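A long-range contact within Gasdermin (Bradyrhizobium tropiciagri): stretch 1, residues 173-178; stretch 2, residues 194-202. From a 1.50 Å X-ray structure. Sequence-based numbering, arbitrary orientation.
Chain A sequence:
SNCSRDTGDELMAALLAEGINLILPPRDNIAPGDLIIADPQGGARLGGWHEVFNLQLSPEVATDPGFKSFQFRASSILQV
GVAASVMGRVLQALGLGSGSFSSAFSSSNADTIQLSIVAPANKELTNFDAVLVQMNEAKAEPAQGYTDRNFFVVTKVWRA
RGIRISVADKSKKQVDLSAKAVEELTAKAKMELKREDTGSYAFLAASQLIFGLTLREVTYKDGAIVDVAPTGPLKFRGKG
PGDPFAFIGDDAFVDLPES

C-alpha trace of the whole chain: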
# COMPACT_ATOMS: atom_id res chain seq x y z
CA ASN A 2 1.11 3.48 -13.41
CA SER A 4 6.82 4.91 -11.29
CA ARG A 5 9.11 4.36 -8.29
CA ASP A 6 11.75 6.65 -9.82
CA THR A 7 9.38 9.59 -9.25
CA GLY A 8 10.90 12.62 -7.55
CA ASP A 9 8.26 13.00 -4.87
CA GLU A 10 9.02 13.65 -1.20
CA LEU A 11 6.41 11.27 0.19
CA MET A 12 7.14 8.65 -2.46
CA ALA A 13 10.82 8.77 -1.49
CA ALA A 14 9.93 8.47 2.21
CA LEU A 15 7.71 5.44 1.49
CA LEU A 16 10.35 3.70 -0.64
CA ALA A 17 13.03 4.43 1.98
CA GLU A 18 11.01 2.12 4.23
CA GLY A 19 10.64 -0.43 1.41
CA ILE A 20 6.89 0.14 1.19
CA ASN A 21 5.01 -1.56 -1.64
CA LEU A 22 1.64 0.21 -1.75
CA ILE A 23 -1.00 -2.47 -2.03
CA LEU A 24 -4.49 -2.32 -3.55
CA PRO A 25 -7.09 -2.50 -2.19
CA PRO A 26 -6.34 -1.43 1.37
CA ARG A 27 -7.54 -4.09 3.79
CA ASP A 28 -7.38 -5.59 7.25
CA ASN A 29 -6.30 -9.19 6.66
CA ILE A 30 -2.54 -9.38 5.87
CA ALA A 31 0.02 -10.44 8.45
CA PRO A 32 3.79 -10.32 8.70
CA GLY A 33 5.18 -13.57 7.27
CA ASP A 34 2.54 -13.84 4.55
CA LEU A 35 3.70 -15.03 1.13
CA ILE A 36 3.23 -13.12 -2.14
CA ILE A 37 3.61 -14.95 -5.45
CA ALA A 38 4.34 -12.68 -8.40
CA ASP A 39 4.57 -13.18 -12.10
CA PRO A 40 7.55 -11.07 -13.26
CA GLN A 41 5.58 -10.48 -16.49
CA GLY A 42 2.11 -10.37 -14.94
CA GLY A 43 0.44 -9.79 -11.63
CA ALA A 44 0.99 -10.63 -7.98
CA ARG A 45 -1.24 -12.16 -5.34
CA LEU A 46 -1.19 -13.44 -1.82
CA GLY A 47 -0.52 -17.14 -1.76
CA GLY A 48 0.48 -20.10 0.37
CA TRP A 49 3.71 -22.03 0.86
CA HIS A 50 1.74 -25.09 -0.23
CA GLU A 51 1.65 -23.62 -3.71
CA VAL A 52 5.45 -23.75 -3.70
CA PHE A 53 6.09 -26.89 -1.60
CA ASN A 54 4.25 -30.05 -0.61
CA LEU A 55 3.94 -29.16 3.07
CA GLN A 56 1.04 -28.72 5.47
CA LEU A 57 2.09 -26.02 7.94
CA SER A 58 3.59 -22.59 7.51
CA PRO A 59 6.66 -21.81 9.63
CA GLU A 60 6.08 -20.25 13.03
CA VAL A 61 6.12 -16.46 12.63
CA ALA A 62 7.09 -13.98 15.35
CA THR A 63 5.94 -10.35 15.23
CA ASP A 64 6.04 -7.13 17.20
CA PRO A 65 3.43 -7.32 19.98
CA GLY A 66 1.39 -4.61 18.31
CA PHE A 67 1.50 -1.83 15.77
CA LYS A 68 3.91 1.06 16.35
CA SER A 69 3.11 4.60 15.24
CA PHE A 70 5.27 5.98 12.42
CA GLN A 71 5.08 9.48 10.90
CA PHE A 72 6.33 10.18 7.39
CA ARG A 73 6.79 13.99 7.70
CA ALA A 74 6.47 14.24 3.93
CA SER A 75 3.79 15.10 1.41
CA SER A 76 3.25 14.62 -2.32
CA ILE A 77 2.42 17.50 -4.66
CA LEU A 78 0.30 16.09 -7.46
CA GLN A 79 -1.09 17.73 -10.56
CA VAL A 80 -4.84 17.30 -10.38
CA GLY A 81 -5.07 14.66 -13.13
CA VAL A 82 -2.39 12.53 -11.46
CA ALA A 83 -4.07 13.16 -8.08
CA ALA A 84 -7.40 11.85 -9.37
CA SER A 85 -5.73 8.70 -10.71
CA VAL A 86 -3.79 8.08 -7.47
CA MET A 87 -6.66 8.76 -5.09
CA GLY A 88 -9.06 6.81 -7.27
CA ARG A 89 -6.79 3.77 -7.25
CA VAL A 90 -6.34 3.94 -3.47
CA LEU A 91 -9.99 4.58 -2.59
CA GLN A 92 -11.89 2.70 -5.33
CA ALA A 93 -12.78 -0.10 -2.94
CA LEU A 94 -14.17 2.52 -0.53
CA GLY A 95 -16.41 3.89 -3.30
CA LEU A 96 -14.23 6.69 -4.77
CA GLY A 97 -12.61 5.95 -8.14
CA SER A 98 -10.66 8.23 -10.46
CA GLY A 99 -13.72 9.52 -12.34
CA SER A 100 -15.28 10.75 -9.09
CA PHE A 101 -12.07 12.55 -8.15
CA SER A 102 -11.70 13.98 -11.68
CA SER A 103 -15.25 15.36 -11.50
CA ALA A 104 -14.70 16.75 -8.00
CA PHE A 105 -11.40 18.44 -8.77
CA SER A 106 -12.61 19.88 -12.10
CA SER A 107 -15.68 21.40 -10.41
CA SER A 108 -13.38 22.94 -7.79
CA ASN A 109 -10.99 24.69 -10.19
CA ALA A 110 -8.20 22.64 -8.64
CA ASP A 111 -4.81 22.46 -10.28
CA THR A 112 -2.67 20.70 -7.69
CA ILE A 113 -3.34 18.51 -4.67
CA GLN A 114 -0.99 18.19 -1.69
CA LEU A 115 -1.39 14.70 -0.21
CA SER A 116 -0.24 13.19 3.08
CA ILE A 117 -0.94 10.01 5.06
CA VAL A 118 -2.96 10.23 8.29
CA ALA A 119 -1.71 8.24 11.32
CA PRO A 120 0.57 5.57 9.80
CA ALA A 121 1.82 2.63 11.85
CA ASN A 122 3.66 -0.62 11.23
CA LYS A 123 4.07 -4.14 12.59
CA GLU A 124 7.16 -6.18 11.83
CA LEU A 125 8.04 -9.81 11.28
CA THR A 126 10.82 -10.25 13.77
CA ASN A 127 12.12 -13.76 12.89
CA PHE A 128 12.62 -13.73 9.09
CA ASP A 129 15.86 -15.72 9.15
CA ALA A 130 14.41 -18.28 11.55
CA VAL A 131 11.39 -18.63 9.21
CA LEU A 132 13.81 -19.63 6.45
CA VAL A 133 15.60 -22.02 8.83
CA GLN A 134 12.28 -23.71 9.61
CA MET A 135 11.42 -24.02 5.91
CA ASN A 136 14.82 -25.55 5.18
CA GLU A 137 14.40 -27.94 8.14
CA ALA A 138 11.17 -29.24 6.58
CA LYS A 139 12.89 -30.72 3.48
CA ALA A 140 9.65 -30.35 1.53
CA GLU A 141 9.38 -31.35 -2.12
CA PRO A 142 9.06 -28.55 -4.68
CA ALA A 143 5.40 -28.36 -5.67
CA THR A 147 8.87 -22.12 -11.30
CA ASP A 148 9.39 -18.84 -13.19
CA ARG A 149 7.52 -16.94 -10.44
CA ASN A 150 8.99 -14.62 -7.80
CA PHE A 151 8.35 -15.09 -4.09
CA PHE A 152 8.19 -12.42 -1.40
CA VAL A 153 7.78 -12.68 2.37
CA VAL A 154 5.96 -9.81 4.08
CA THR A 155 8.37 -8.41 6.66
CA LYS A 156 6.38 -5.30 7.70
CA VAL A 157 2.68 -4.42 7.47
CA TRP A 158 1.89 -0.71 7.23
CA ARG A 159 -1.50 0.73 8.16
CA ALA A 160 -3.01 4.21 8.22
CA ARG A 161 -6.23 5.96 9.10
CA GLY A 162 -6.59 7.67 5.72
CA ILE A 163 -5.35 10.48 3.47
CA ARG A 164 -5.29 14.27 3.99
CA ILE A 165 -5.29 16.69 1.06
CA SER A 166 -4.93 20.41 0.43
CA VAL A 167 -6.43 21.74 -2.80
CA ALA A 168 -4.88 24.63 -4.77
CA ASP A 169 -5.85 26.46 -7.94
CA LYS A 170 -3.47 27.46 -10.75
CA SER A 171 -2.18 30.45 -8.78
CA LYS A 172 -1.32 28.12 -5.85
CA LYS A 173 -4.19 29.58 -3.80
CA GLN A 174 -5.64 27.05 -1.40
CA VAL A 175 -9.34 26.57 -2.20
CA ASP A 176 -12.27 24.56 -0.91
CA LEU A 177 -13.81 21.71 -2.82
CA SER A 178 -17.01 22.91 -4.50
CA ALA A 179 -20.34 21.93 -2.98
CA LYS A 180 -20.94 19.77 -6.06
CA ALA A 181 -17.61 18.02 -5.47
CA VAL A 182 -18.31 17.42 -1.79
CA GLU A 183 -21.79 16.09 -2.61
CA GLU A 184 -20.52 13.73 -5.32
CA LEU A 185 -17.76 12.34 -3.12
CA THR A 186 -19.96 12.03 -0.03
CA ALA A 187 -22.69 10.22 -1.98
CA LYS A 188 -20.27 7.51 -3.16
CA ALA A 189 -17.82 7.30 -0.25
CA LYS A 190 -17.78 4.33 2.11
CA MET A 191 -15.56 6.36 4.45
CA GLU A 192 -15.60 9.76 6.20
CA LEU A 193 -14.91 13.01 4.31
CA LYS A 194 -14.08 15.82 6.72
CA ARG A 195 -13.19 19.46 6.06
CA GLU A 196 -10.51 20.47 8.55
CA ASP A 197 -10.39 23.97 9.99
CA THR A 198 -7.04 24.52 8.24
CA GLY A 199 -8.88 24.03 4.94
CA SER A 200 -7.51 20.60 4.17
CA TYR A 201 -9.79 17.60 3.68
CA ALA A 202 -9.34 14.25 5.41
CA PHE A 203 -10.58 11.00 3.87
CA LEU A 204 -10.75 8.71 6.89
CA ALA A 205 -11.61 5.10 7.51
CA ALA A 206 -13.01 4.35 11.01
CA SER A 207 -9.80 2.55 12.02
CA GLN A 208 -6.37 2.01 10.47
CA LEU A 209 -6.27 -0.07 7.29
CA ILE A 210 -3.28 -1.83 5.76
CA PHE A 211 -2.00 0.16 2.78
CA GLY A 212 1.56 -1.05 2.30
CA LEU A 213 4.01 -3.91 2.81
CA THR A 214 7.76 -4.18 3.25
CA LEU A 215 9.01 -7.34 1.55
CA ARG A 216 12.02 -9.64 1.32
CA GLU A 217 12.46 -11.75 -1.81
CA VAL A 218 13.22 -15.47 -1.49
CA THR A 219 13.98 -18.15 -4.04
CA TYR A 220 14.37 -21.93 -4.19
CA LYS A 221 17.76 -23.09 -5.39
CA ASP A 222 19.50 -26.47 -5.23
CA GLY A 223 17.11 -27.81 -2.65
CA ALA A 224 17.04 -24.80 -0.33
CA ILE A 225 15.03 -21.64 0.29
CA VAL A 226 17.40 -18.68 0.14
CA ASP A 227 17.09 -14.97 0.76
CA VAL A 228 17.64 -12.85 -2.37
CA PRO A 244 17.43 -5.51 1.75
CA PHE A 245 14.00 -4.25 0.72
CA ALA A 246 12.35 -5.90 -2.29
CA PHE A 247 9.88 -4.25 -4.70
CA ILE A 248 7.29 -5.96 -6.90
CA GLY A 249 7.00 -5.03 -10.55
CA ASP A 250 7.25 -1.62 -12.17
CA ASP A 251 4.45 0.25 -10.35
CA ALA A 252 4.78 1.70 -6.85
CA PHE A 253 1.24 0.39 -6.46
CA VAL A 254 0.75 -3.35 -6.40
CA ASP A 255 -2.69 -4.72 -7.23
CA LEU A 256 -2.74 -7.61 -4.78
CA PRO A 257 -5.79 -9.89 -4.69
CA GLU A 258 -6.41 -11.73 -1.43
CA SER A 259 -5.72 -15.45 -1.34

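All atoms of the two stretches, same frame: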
# COMPACT_ATOMS: atom_id res chain seq x y z
N LYS A 173 -3.28 29.20 -4.87
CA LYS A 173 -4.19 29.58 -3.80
C LYS A 173 -4.93 28.36 -3.28
O LYS A 173 -5.52 27.60 -4.06
CB LYS A 173 -5.21 30.60 -4.29
CG LYS A 173 -6.10 31.08 -3.17
CD LYS A 173 -7.18 32.01 -3.64
CE LYS A 173 -7.24 33.23 -2.73
NZ LYS A 173 -7.23 32.81 -1.29
N GLN A 174 -4.92 28.17 -1.97
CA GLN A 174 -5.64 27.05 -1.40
C GLN A 174 -7.13 27.36 -1.46
O GLN A 174 -7.55 28.47 -1.13
CB GLN A 174 -5.18 26.79 0.03
CG GLN A 174 -5.79 25.53 0.63
CD GLN A 174 -5.21 25.23 2.00
OE1 GLN A 174 -4.19 25.79 2.40
NE2 GLN A 174 -5.86 24.34 2.73
N VAL A 175 -7.91 26.39 -1.96
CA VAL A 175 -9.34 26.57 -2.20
C VAL A 175 -10.10 25.39 -1.63
O VAL A 175 -9.56 24.28 -1.50
CB VAL A 175 -9.69 26.70 -3.68
CG1 VAL A 175 -9.11 27.97 -4.25
CG2 VAL A 175 -9.26 25.47 -4.47
N ASP A 176 -11.37 25.64 -1.31
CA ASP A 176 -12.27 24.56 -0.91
C ASP A 176 -12.67 23.72 -2.11
O ASP A 176 -12.71 24.19 -3.25
CB ASP A 176 -13.54 25.13 -0.28
CG ASP A 176 -13.34 25.60 1.14
OD1 ASP A 176 -12.40 25.16 1.82
OD2 ASP A 176 -14.16 26.44 1.57
N LEU A 177 -13.05 22.46 -1.84
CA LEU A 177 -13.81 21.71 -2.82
C LEU A 177 -15.18 22.35 -3.00
O LEU A 177 -15.79 22.82 -2.02
CB LEU A 177 -13.98 20.25 -2.38
CG LEU A 177 -12.69 19.43 -2.33
CD1 LEU A 177 -12.95 18.08 -1.68
CD2 LEU A 177 -12.16 19.24 -3.73
N SER A 178 -15.67 22.36 -4.24
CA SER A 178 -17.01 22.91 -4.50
C SER A 178 -18.06 22.09 -3.76
O SER A 178 -17.83 20.94 -3.38
CB SER A 178 -17.32 22.89 -6.00
OG SER A 178 -17.49 21.55 -6.47
N LYS A 194 -14.02 14.74 5.75
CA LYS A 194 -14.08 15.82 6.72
C LYS A 194 -13.30 17.02 6.24
O LYS A 194 -12.15 16.88 5.82
CB LYS A 194 -13.51 15.34 8.07
CG LYS A 194 -13.43 16.41 9.12
CD LYS A 194 -13.16 15.81 10.48
CE LYS A 194 -11.92 14.94 10.46
NZ LYS A 194 -11.50 14.68 11.86
N ARG A 195 -13.91 18.21 6.30
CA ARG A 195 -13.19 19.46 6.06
C ARG A 195 -12.54 19.90 7.36
O ARG A 195 -13.23 20.14 8.36
CB ARG A 195 -14.11 20.56 5.53
CG ARG A 195 -13.33 21.82 5.15
CD ARG A 195 -14.21 22.97 4.76
NE ARG A 195 -13.39 24.08 4.30
CZ ARG A 195 -12.95 25.06 5.07
NH1 ARG A 195 -13.28 25.14 6.35
NH2 ARG A 195 -12.15 25.99 4.55
N GLU A 196 -11.22 20.03 7.36
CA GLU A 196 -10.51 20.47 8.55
C GLU A 196 -10.42 21.99 8.59
O GLU A 196 -10.45 22.67 7.56
CB GLU A 196 -9.13 19.80 8.62
CG GLU A 196 -9.29 18.28 8.78
CD GLU A 196 -8.01 17.49 8.66
OE1 GLU A 196 -7.21 17.74 7.73
OE2 GLU A 196 -7.81 16.58 9.49
N ASP A 197 -10.33 22.52 9.81
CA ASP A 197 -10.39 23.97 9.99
C ASP A 197 -9.21 24.69 9.34
O ASP A 197 -9.31 25.89 9.08
CB ASP A 197 -10.50 24.30 11.48
CG ASP A 197 -11.86 23.94 12.05
OD1 ASP A 197 -12.86 24.07 11.31
OD2 ASP A 197 -11.93 23.51 13.22
N THR A 198 -8.12 23.98 9.05
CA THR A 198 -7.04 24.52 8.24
C THR A 198 -7.40 24.63 6.77
O THR A 198 -6.63 25.24 6.01
CB THR A 198 -5.80 23.63 8.36
OG1 THR A 198 -6.10 22.31 7.86
CG2 THR A 198 -5.35 23.53 9.81
N GLY A 199 -8.52 24.05 6.34
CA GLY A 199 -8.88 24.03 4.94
C GLY A 199 -8.46 22.78 4.18
O GLY A 199 -8.82 22.63 3.00
N SER A 200 -7.72 21.88 4.81
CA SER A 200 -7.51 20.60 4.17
C SER A 200 -8.74 19.71 4.33
O SER A 200 -9.66 20.00 5.11
CB SER A 200 -6.28 19.90 4.78
OG SER A 200 -6.42 19.78 6.19
N TYR A 201 -8.77 18.63 3.56
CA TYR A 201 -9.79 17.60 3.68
C TYR A 201 -9.15 16.28 4.09
O TYR A 201 -8.12 15.89 3.53
CB TYR A 201 -10.54 17.40 2.37
CG TYR A 201 -11.34 18.62 2.02
CD1 TYR A 201 -10.73 19.67 1.34
CD2 TYR A 201 -12.68 18.72 2.36
CE1 TYR A 201 -11.46 20.80 1.02
CE2 TYR A 201 -13.42 19.87 2.04
CZ TYR A 201 -12.79 20.89 1.37
OH TYR A 201 -13.49 22.03 1.04
N ALA A 202 -9.80 15.57 5.01
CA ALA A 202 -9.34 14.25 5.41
C ALA A 202 -10.35 13.21 4.93
O ALA A 202 -11.56 13.37 5.13
CB ALA A 202 -9.14 14.15 6.93
O HOH W 1 -7.93 22.46 0.55
O HOH W 2 -9.79 25.02 1.95

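The strongest link between the two stretches is a salt bridge between D176 and R195. A single carboxylate oxygen, D176 OD1, accepts hydrogen bonds from both R195 NE and R195 NH2, each at 2.9 Å, so it lies at the edge of the guanidinium, near its plane, where the N-H groups point. R195 suits this place because its chain, t at chi1, chi2 and chi3, is long enough to carry the charge across to the aspartate, whose m rotamer brings its end nearer the other stretch although its CA-to-CB bond points sideways.

Beside the salt bridge, Y201 spans the gap with its hydroxyl. The backbone L177 N donates to Y201 OH at 2.9 Å, satisfying an amide in an extended segment that has no regular helix or strand to pair it. Y201 is buried and points toward stretch 1, and the same ring that delivers the hydroxyl offers a face to L177. L177 CD1 sits 3.9 Å from the centroid of the Y201 ring, almost exactly on the ring normal, a CH-pi contact, while L177 CG lies 3.8 Å from Y201 CE1. A branched aliphatic side chain thus covers the aromatic face, and the tyrosine serves both polar and apolar needs.

Water extends the polar network. The oxygen of water 2 lies 2.6 Å from D176 OD1 and 2.8 Å from G199 O, bridging the stretches; the oxygen of water 1 lies 3.2 Å from V175 O and 2.6 Å from the same G199 O.

G199 closes a type I turn that begins at E196, with G199 N donating to E196 O at 2.7 Å. Its positive phi of 95° calls for glycine, since a CB would jam against the preceding carbonyl; it would also lie 3.0 Å from Q174 NE2. The extended Q174 side chain occupies that space, its NE2 3.4 Å from G199 C, at the exposed margin of the contact.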